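Local coordinates for CADD-like protein of unknown function (Nostoc punctiforme, PDB 3B5O) that is of unknown function but, as a CADD-like all-helical protein related to the haem oxygenase-like group, may act as an oxidoreductase, at residues T59-R63 with L78-I82; G70-V74 with S194-I199; V127-F131 with R212-D216; D132-D136 with E203-F207. All coordinates share one frame. Where two conformers were deposited one is given. Residue numbers count along the deposited sequence, not the author numbering.

Overall arrangement
The four contacts join neighbouring parts of one all-helical bundle, consistent with a haem oxygenase-like fold. Contact 3 is the most buried, purely apolar, and pairs short antiparallel segments of helices 118-131 and 204-230. Contact 1, partly buried, is also antiparallel, but a salt bridge edges its apolar seam; Leu61 and Ala62 pack on Leu128 and Phe131 of contact 3. Contacts 2 and 4 lie farther out and join turns and helix ends, contact 2 through CH-pi packing and a tyrosine hydrogen bond, contact 4 through charged side chains and waters. They meet where Trp71 and Ile199 pack on Asp136. Helix 72-85 serves contacts 1 and 2; helix 204-230 serves contacts 3 and 4.

Contact 1 of 4, residues T59-R63 with L78-I82; sequences TELAR and LQENI
Segments 59-63 and 78-82 are regular alpha-helix, running antiparallel at 160° with axes 9.4 Å apart at closest approach. In register, Arg63 CA is 5.7 Å from Leu78 CA, and Arg63 CB is 4.0 Å from Leu78 CB. Leu78 (m, t) points toward the partner helix and places CD1 3.6 Å from Arg63 N and 3.9 Å from Ala62 CB, while its CD2 lies 3.9 Å from Thr59 CG2. Thr59 takes the m rotamer, so OG1 hydrogen-bonds back to the Leu55 carbonyl and CG2 meets Ile82 CG1 at 3.7 Å. This is a helical hairpin: helices 38-68 and 72-85 follow each other after a short turn and pack through small and branched side chains, with Ala62 and Leu78 touching Thr142 of helix 135-163. Bordering the apolar seam, Glu60 (t, p) and Arg63 (t, t, p) form a two-pronged salt bridge within their helix, Arg63 NE to Glu60 OE1 and Arg63 NH2 to Glu60 OE2 both at 2.9 Å; Arg64 also pairs with Glu60. Next to them Ile82 (m, t) brings CD1 3.6 Å from Glu60 OE1 and 4.3 Å from Arg63 CD, while Gln79 (t, p) reaches over one guanidinium face.

Contact 2 of 4, residues G70-V74 with S194-I199; sequences GWNGV and SVAAYI
Trp71 and Tyr198 cover each other reciprocally: each sets an aliphatic carbon over the other's ring. Tyr198 CB sits 3.4 Å from the centroid of the Trp71 five-membered ring and Trp71 CA 3.6 Å from the centroid of the Tyr198 ring, both almost on the ring normals, so these are two CH-pi contacts. The planes are 11° apart, but with centroids 4.9 Å apart the rings are slid and barely overlap. Trp71 uses chi1 m with chi2 17°, Tyr198 chi1 m with chi2 -80°. The backbone of 70-74 turns sharply: Gly70, at positive phi (79/16), ends helix 38-68 in a Schellman motif, and Trp71 (-84/68) centres an inverse gamma turn, with a weak Asn72 N to Gly70 O bond of 2.9 Å, while serving as N-cap of helix 72-85. Segment 194-199 leaves its helix to reach an extended Ile199 (-69/138). CA atoms lie nearest at Trp71-Tyr198 (6.2 Å) and Val74-Ser194 (5.1 Å). Val74 (t) packs CG2 on Val195 CG2 (3.9 Å) and Tyr198 CD2 (3.8 Å); Trp71 CH2 lies 4.1 Å from Ile199 CB. The tryptophan continues inward onto Ala66 and Val135. Gly73 N donates to Tyr198 OH (2.9 Å), which also bonds a water at 2.7 Å. This first-turn amide has no i-4 carbonyl within its own helix, so the tyrosine satisfies it and is oriented as well as packed.

Contact 3 of 4, residues V127-F131 with R212-D216; sequences VLSLF and RAMID
This is a buried, wholly apolar contact between two antiparallel helices of the bundle, 118-131 and 204-230, consistent with a haem oxygenase-like all-alpha fold. The segment axes run at 169° and approach to 10.2 Å, a spacing bridged by side chains: the nearest CA atoms, Val127 and Met214, are 6.9 Å apart and no hydrogen bond crosses. Leu130 (m, t) points toward the partner, with CD2 3.7 Å from Ala213 CB and CD1 3.7 Å from Met214 N and 4.1 Å from Met214 CB. Met214, present as selenomethionine, starts sideways from its helix, and its t, p, t chain brings its end close to Val127 and Phe131. Helix 135-163 lines the same seam, Tyr137 touching Leu130 and Ala213, and Ile145 touching Met214. The Phe131 ring, which also meets the Phe58 ring, presents its edge to Met214, Phe131 CE1 to Met214 CE 4.2 Å. Val127 (t) completes the packing with CG2 3.8 Å from Met214 SE.

Contact 4 of 4, residues D132-D136 with E203-F207; sequences DRQVD and EFGEF
Asp136 lies across the first turn of helix 204-230, its CB 4.1 Å from Glu206 CB and its OD2 3.2 Å from Glu203 CB. Two helix starts of the bundle meet here, with N-caps Gln134 (helix 135-163) and Glu203 (helix 204-230); Asp136 and Phe207 have the closest CA atoms, 4.9 Å apart. Carboxylates gather: Asp136 OD1 is 4.4 Å from Glu203 OE1. Gln134 (p, t) places its amide between them, Gln134 NE2 giving a 2.9 Å bond to Asp136 OD1. A weak bond joins Gln134 NE2 to Glu203 OE1 at 3.1 Å. Arg133 (m, m, m), in cation-pi contact with Tyr137, forms a salt bridge from NH2 to Glu206 OE1 at 3.2 Å, weak as a hydrogen bond. One water takes hydrogen bonds from Arg133 NE and Gln134 N and gives a weak one to Glu206 OE1; another binds Glu206 OE2 at 2.8 Å and Arg133 NH2 weakly. Phe207 (t) meets Phe4 edge-to-face, and its CA makes a CA-H...O contact with Asp136 O at 3.3 Å.

Contact 1 of 4, residues T59-R63 with L78-I82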
# COMPACT_ATOMS: atom_id res chain seq x y z
N THR A 59 -7.52 4.45 -6.34
CA THR A 59 -7.98 3.40 -7.27
C THR A 59 -9.18 3.91 -8.10
O THR A 59 -9.29 3.61 -9.30
CB THR A 59 -8.32 2.10 -6.52
OG1 THR A 59 -7.16 1.68 -5.79
CG2 THR A 59 -8.72 1.00 -7.48
N GLU A 60 -10.06 4.70 -7.48
CA GLU A 60 -11.14 5.36 -8.20
C GLU A 60 -10.64 6.28 -9.28
O GLU A 60 -11.19 6.33 -10.38
CB GLU A 60 -12.06 6.07 -7.22
CG GLU A 60 -13.16 6.90 -7.86
CD GLU A 60 -14.14 6.16 -8.70
OE1 GLU A 60 -14.24 4.93 -8.59
OE2 GLU A 60 -14.87 6.86 -9.45
N LEU A 61 -9.60 7.05 -8.99
CA LEU A 61 -9.02 7.90 -10.03
C LEU A 61 -8.48 7.07 -11.19
O LEU A 61 -8.64 7.43 -12.36
CB LEU A 61 -7.93 8.80 -9.46
CG LEU A 61 -8.36 9.83 -8.43
CD1 LEU A 61 -7.15 10.65 -7.96
CD2 LEU A 61 -9.47 10.73 -8.98
N ALA A 62 -7.84 5.95 -10.88
CA ALA A 62 -7.34 5.06 -11.93
C ALA A 62 -8.49 4.46 -12.75
O ALA A 62 -8.39 4.34 -13.97
CB ALA A 62 -6.50 3.93 -11.31
N ARG A 63 -9.59 4.12 -12.08
CA ARG A 63 -10.77 3.60 -12.77
C ARG A 63 -11.27 4.62 -13.79
O ARG A 63 -11.61 4.27 -14.93
CB ARG A 63 -11.85 3.26 -11.75
CG ARG A 63 -13.06 2.56 -12.39
CD ARG A 63 -14.21 2.41 -11.41
NE ARG A 63 -14.85 3.68 -11.11
CZ ARG A 63 -15.74 4.29 -11.88
NH1 ARG A 63 -16.13 3.74 -13.02
NH2 ARG A 63 -16.23 5.45 -11.52
N LEU A 78 -10.94 -2.67 -11.75
CA LEU A 78 -10.70 -1.68 -10.68
C LEU A 78 -11.94 -1.45 -9.84
O LEU A 78 -11.86 -1.30 -8.63
CB LEU A 78 -10.16 -0.38 -11.26
CG LEU A 78 -8.76 -0.52 -11.84
CD1 LEU A 78 -8.39 0.77 -12.57
CD2 LEU A 78 -7.73 -0.88 -10.78
N GLN A 79 -13.12 -1.47 -10.46
CA GLN A 79 -14.35 -1.41 -9.68
C GLN A 79 -14.48 -2.58 -8.72
O GLN A 79 -14.88 -2.41 -7.57
CB GLN A 79 -15.59 -1.32 -10.58
CG GLN A 79 -16.88 -1.14 -9.80
CD GLN A 79 -16.96 0.21 -9.11
OE1 GLN A 79 -16.93 0.30 -7.87
NE2 GLN A 79 -17.02 1.27 -9.90
N GLU A 80 -14.15 -3.78 -9.19
CA GLU A 80 -14.19 -4.93 -8.30
C GLU A 80 -13.21 -4.77 -7.12
O GLU A 80 -13.55 -5.10 -5.98
CB GLU A 80 -13.96 -6.23 -9.08
CG GLU A 80 -15.10 -6.51 -10.07
CD GLU A 80 -14.88 -7.77 -10.89
OE1 GLU A 80 -14.19 -8.69 -10.39
OE2 GLU A 80 -15.41 -7.84 -12.03
N ASN A 81 -12.01 -4.24 -7.38
CA ASN A 81 -11.04 -3.99 -6.30
C ASN A 81 -11.64 -3.04 -5.28
O ASN A 81 -11.58 -3.29 -4.08
CB ASN A 81 -9.74 -3.33 -6.81
CG ASN A 81 -8.85 -4.26 -7.62
OD1 ASN A 81 -7.80 -3.84 -8.09
ND2 ASN A 81 -9.26 -5.49 -7.78
N ILE A 82 -12.21 -1.93 -5.77
CA ILE A 82 -12.83 -0.94 -4.89
C ILE A 82 -13.93 -1.58 -4.06
O ILE A 82 -13.98 -1.41 -2.84
CB ILE A 82 -13.38 0.24 -5.72
CG1 ILE A 82 -12.23 1.07 -6.27
CG2 ILE A 82 -14.31 1.11 -4.90
CD1 ILE A 82 -12.63 1.93 -7.44

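Contact 2 of 4, residues G70-V74 with S194-I199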
# COMPACT_ATOMS: atom_id res chain seq x y z
N GLY A 70 -10.99 4.24 -22.75
CA GLY A 70 -11.69 3.10 -23.34
C GLY A 70 -11.19 1.74 -22.87
O GLY A 70 -11.50 0.71 -23.48
N TRP A 71 -10.42 1.73 -21.77
CA TRP A 71 -9.95 0.47 -21.20
C TRP A 71 -11.03 -0.12 -20.30
O TRP A 71 -10.88 -0.20 -19.08
CB TRP A 71 -8.66 0.71 -20.40
CG TRP A 71 -7.45 1.11 -21.20
CD1 TRP A 71 -7.40 1.61 -22.48
CD2 TRP A 71 -6.10 1.07 -20.74
NE1 TRP A 71 -6.10 1.87 -22.84
CE2 TRP A 71 -5.29 1.55 -21.79
CE3 TRP A 71 -5.49 0.68 -19.54
CZ2 TRP A 71 -3.90 1.62 -21.67
CZ3 TRP A 71 -4.11 0.75 -19.43
CH2 TRP A 71 -3.34 1.23 -20.48
N ASN A 72 -12.13 -0.55 -20.89
CA ASN A 72 -13.31 -0.89 -20.11
C ASN A 72 -13.12 -2.08 -19.19
O ASN A 72 -13.60 -2.08 -18.04
CB ASN A 72 -14.50 -1.10 -21.06
CG ASN A 72 -14.86 0.16 -21.80
OD1 ASN A 72 -14.96 1.24 -21.22
ND2 ASN A 72 -15.07 0.03 -23.10
N GLY A 73 -12.42 -3.10 -19.66
CA GLY A 73 -12.12 -4.27 -18.84
C GLY A 73 -11.30 -3.93 -17.61
O GLY A 73 -11.46 -4.55 -16.56
N VAL A 74 -10.40 -2.96 -17.77
CA VAL A 74 -9.57 -2.50 -16.65
C VAL A 74 -10.42 -1.72 -15.66
O VAL A 74 -10.33 -1.94 -14.45
CB VAL A 74 -8.42 -1.61 -17.16
CG1 VAL A 74 -7.61 -1.04 -15.97
CG2 VAL A 74 -7.49 -2.40 -18.10
N SER A 194 -6.22 -7.77 -17.37
CA SER A 194 -7.09 -6.75 -17.95
C SER A 194 -6.30 -5.69 -18.68
O SER A 194 -6.67 -5.28 -19.77
CB SER A 194 -8.04 -6.16 -16.90
OG SER A 194 -7.38 -5.31 -15.99
N VAL A 195 -5.20 -5.22 -18.09
CA VAL A 195 -4.39 -4.19 -18.73
C VAL A 195 -3.76 -4.73 -20.02
O VAL A 195 -3.66 -4.00 -21.01
CB VAL A 195 -3.30 -3.64 -17.77
CG1 VAL A 195 -2.31 -2.75 -18.52
CG2 VAL A 195 -3.93 -2.89 -16.60
N ALA A 196 -3.38 -6.00 -20.00
CA ALA A 196 -2.76 -6.64 -21.18
C ALA A 196 -3.63 -6.53 -22.43
O ALA A 196 -3.11 -6.46 -23.56
CB ALA A 196 -2.47 -8.10 -20.88
N ALA A 197 -4.94 -6.51 -22.24
CA ALA A 197 -5.89 -6.40 -23.36
C ALA A 197 -5.88 -5.06 -24.10
O ALA A 197 -6.34 -4.97 -25.25
CB ALA A 197 -7.28 -6.73 -22.88
N TYR A 198 -5.39 -4.00 -23.45
CA TYR A 198 -5.42 -2.65 -24.00
C TYR A 198 -4.08 -1.99 -24.23
O TYR A 198 -3.93 -1.16 -25.12
CB TYR A 198 -6.24 -1.73 -23.08
CG TYR A 198 -7.66 -2.18 -22.89
CD1 TYR A 198 -8.63 -1.90 -23.86
CD2 TYR A 198 -8.04 -2.92 -21.78
CE1 TYR A 198 -9.92 -2.30 -23.69
CE2 TYR A 198 -9.33 -3.34 -21.61
CZ TYR A 198 -10.27 -3.04 -22.58
OH TYR A 198 -11.57 -3.44 -22.40
N ILE A 199 -3.11 -2.26 -23.36
CA ILE A 199 -1.88 -1.51 -23.38
C ILE A 199 -1.09 -1.85 -24.65
O ILE A 199 -1.04 -3.02 -25.08
CB ILE A 199 -1.03 -1.77 -22.10
CG1 ILE A 199 0.12 -0.77 -22.03
CG2 ILE A 199 -0.54 -3.21 -22.04
CD1 ILE A 199 0.85 -0.76 -20.66
O HOH W 1 -3.84 1.71 -25.35
O HOH W 2 -13.43 -2.76 -24.20

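Contact 3 of 4, residues V127-F131 with R212-D216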
# COMPACT_ATOMS: atom_id res chain seq x y z
N VAL A 127 1.59 10.94 -4.37
CA VAL A 127 0.80 9.95 -5.05
C VAL A 127 -0.26 10.59 -5.96
O VAL A 127 -0.45 10.14 -7.10
CB VAL A 127 0.18 8.95 -4.04
CG1 VAL A 127 -0.79 7.98 -4.71
CG2 VAL A 127 1.30 8.15 -3.35
N LEU A 128 -0.92 11.64 -5.51
CA LEU A 128 -1.92 12.27 -6.36
C LEU A 128 -1.27 12.76 -7.66
O LEU A 128 -1.86 12.63 -8.74
CB LEU A 128 -2.64 13.41 -5.64
CG LEU A 128 -3.68 14.08 -6.56
CD1 LEU A 128 -4.79 13.08 -6.97
CD2 LEU A 128 -4.24 15.33 -5.96
N SER A 129 -0.05 13.28 -7.58
CA SER A 129 0.62 13.78 -8.79
C SER A 129 0.87 12.68 -9.81
O SER A 129 0.93 12.96 -11.01
CB SER A 129 1.92 14.50 -8.43
OG SER A 129 3.00 13.61 -8.16
N LEU A 130 0.96 11.43 -9.35
CA LEU A 130 1.12 10.28 -10.22
C LEU A 130 -0.20 9.84 -10.84
O LEU A 130 -0.24 9.41 -12.00
CB LEU A 130 1.69 9.09 -9.45
CG LEU A 130 2.91 9.30 -8.59
CD1 LEU A 130 3.35 7.93 -8.02
CD2 LEU A 130 4.02 9.96 -9.36
N PHE A 131 -1.28 9.95 -10.06
CA PHE A 131 -2.60 9.49 -10.48
C PHE A 131 -3.33 10.49 -11.37
O PHE A 131 -4.43 10.22 -11.86
CB PHE A 131 -3.44 9.09 -9.26
CG PHE A 131 -3.16 7.70 -8.81
CD1 PHE A 131 -2.01 7.42 -8.11
CD2 PHE A 131 -4.00 6.65 -9.18
CE1 PHE A 131 -1.70 6.13 -7.76
CE2 PHE A 131 -3.70 5.35 -8.80
CZ PHE A 131 -2.54 5.10 -8.09
N ARG A 212 7.54 2.62 -11.09
CA ARG A 212 8.75 3.06 -10.41
C ARG A 212 8.45 4.24 -9.49
O ARG A 212 8.91 4.30 -8.35
CB ARG A 212 9.78 3.49 -11.46
CG ARG A 212 11.03 4.11 -10.89
CD ARG A 212 11.88 3.09 -10.19
NE ARG A 212 12.58 2.28 -11.18
CZ ARG A 212 13.65 1.54 -10.92
NH1 ARG A 212 14.15 1.44 -9.69
NH2 ARG A 212 14.23 0.90 -11.92
N ALA A 213 7.69 5.22 -10.00
CA ALA A 213 7.42 6.42 -9.23
C ALA A 213 6.65 6.07 -7.96
O ALA A 213 6.89 6.63 -6.89
CB ALA A 213 6.65 7.45 -10.05
N MSE A 214 5.71 5.14 -8.08
CA MSE A 214 4.90 4.77 -6.93
C MSE A 214 5.72 4.05 -5.86
O MSE A 214 5.62 4.37 -4.68
CB MSE A 214 3.73 3.91 -7.38
CG MSE A 214 2.78 3.51 -6.29
SE MSE A 214 1.89 5.03 -5.50
CE MSE A 214 0.40 4.19 -4.71
N ILE A 215 6.50 3.05 -6.26
CA ILE A 215 7.30 2.32 -5.27
C ILE A 215 8.36 3.22 -4.65
O ILE A 215 8.67 3.11 -3.47
CB ILE A 215 7.86 0.96 -5.80
CG1 ILE A 215 8.89 1.15 -6.92
CG2 ILE A 215 6.70 0.04 -6.19
CD1 ILE A 215 9.55 -0.16 -7.36
N ASP A 216 8.91 4.16 -5.43
CA ASP A 216 9.87 5.13 -4.89
C ASP A 216 9.20 5.99 -3.82
O ASP A 216 9.76 6.23 -2.76
CB ASP A 216 10.46 6.01 -5.99
CG ASP A 216 11.53 5.33 -6.82
OD1 ASP A 216 12.07 4.31 -6.41
OD2 ASP A 216 11.83 5.88 -7.91

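Contact 4 of 4, residues D132-D136 with E203-F207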
# COMPACT_ATOMS: atom_id res chain seq x y z
N ASP A 132 -2.65 11.60 -11.65
CA ASP A 132 -3.13 12.64 -12.52
C ASP A 132 -2.52 12.58 -13.92
O ASP A 132 -2.85 13.42 -14.76
CB ASP A 132 -2.83 14.01 -11.88
N ARG A 133 -1.65 11.61 -14.18
CA ARG A 133 -0.96 11.50 -15.46
C ARG A 133 -1.81 10.71 -16.49
O ARG A 133 -2.98 10.46 -16.24
CB ARG A 133 0.39 10.80 -15.22
CG ARG A 133 1.35 11.60 -14.34
CD ARG A 133 2.20 12.57 -15.15
NE ARG A 133 2.98 11.90 -16.19
CZ ARG A 133 4.29 11.62 -16.12
NH1 ARG A 133 5.03 11.96 -15.07
NH2 ARG A 133 4.86 11.00 -17.15
N GLN A 134 -1.24 10.33 -17.63
CA GLN A 134 -1.97 9.55 -18.65
C GLN A 134 -2.20 8.10 -18.19
O GLN A 134 -1.54 7.60 -17.30
CB GLN A 134 -1.27 9.59 -20.03
CG GLN A 134 -0.18 8.51 -20.28
CD GLN A 134 0.42 8.49 -21.72
OE1 GLN A 134 0.89 9.51 -22.24
NE2 GLN A 134 0.45 7.30 -22.34
N VAL A 135 -3.15 7.44 -18.83
CA VAL A 135 -3.65 6.15 -18.37
C VAL A 135 -2.57 5.10 -18.16
O VAL A 135 -2.60 4.37 -17.17
CB VAL A 135 -4.78 5.62 -19.29
CG1 VAL A 135 -4.27 5.39 -20.73
CG2 VAL A 135 -5.42 4.36 -18.72
N ASP A 136 -1.60 5.01 -19.07
CA ASP A 136 -0.59 3.97 -18.95
C ASP A 136 0.27 4.13 -17.68
O ASP A 136 0.52 3.17 -16.98
CB ASP A 136 0.28 3.91 -20.21
CG ASP A 136 -0.56 3.78 -21.47
OD1 ASP A 136 -1.03 4.83 -21.96
OD2 ASP A 136 -0.76 2.63 -21.94
N GLU A 203 3.67 2.20 -25.08
CA GLU A 203 3.43 2.78 -23.75
C GLU A 203 3.95 1.95 -22.57
O GLU A 203 3.71 2.29 -21.40
CB GLU A 203 1.95 3.05 -23.59
CG GLU A 203 1.33 3.96 -24.68
CD GLU A 203 2.12 5.25 -24.96
OE1 GLU A 203 2.67 5.86 -24.02
OE2 GLU A 203 2.17 5.66 -26.15
N PHE A 204 4.67 0.86 -22.84
CA PHE A 204 5.27 0.07 -21.76
C PHE A 204 6.18 0.92 -20.87
O PHE A 204 6.23 0.75 -19.65
CB PHE A 204 6.06 -1.13 -22.31
CG PHE A 204 5.21 -2.30 -22.75
CD1 PHE A 204 3.86 -2.21 -22.97
CD2 PHE A 204 5.83 -3.51 -23.03
CE1 PHE A 204 3.13 -3.31 -23.40
CE2 PHE A 204 5.10 -4.60 -23.47
CZ PHE A 204 3.76 -4.50 -23.66
N GLY A 205 6.92 1.84 -21.47
CA GLY A 205 7.83 2.69 -20.73
C GLY A 205 7.10 3.58 -19.73
O GLY A 205 7.61 3.84 -18.64
N GLU A 206 5.93 4.06 -20.13
CA GLU A 206 5.13 4.93 -19.25
C GLU A 206 4.54 4.11 -18.10
O GLU A 206 4.53 4.56 -16.95
CB GLU A 206 4.02 5.65 -20.02
CG GLU A 206 4.54 6.86 -20.79
CD GLU A 206 5.02 7.95 -19.84
OE1 GLU A 206 4.16 8.63 -19.24
OE2 GLU A 206 6.25 8.10 -19.65
N PHE A 207 4.11 2.90 -18.39
CA PHE A 207 3.62 1.98 -17.35
C PHE A 207 4.74 1.71 -16.34
O PHE A 207 4.55 1.79 -15.12
CB PHE A 207 3.12 0.70 -18.00
CG PHE A 207 2.53 -0.29 -17.04
CD1 PHE A 207 3.34 -1.22 -16.39
CD2 PHE A 207 1.17 -0.32 -16.80
CE1 PHE A 207 2.81 -2.14 -15.52
CE2 PHE A 207 0.63 -1.26 -15.94
CZ PHE A 207 1.45 -2.18 -15.31
O HOH W 3 1.59 10.62 -18.59
O HOH W 4 7.70 9.37 -17.67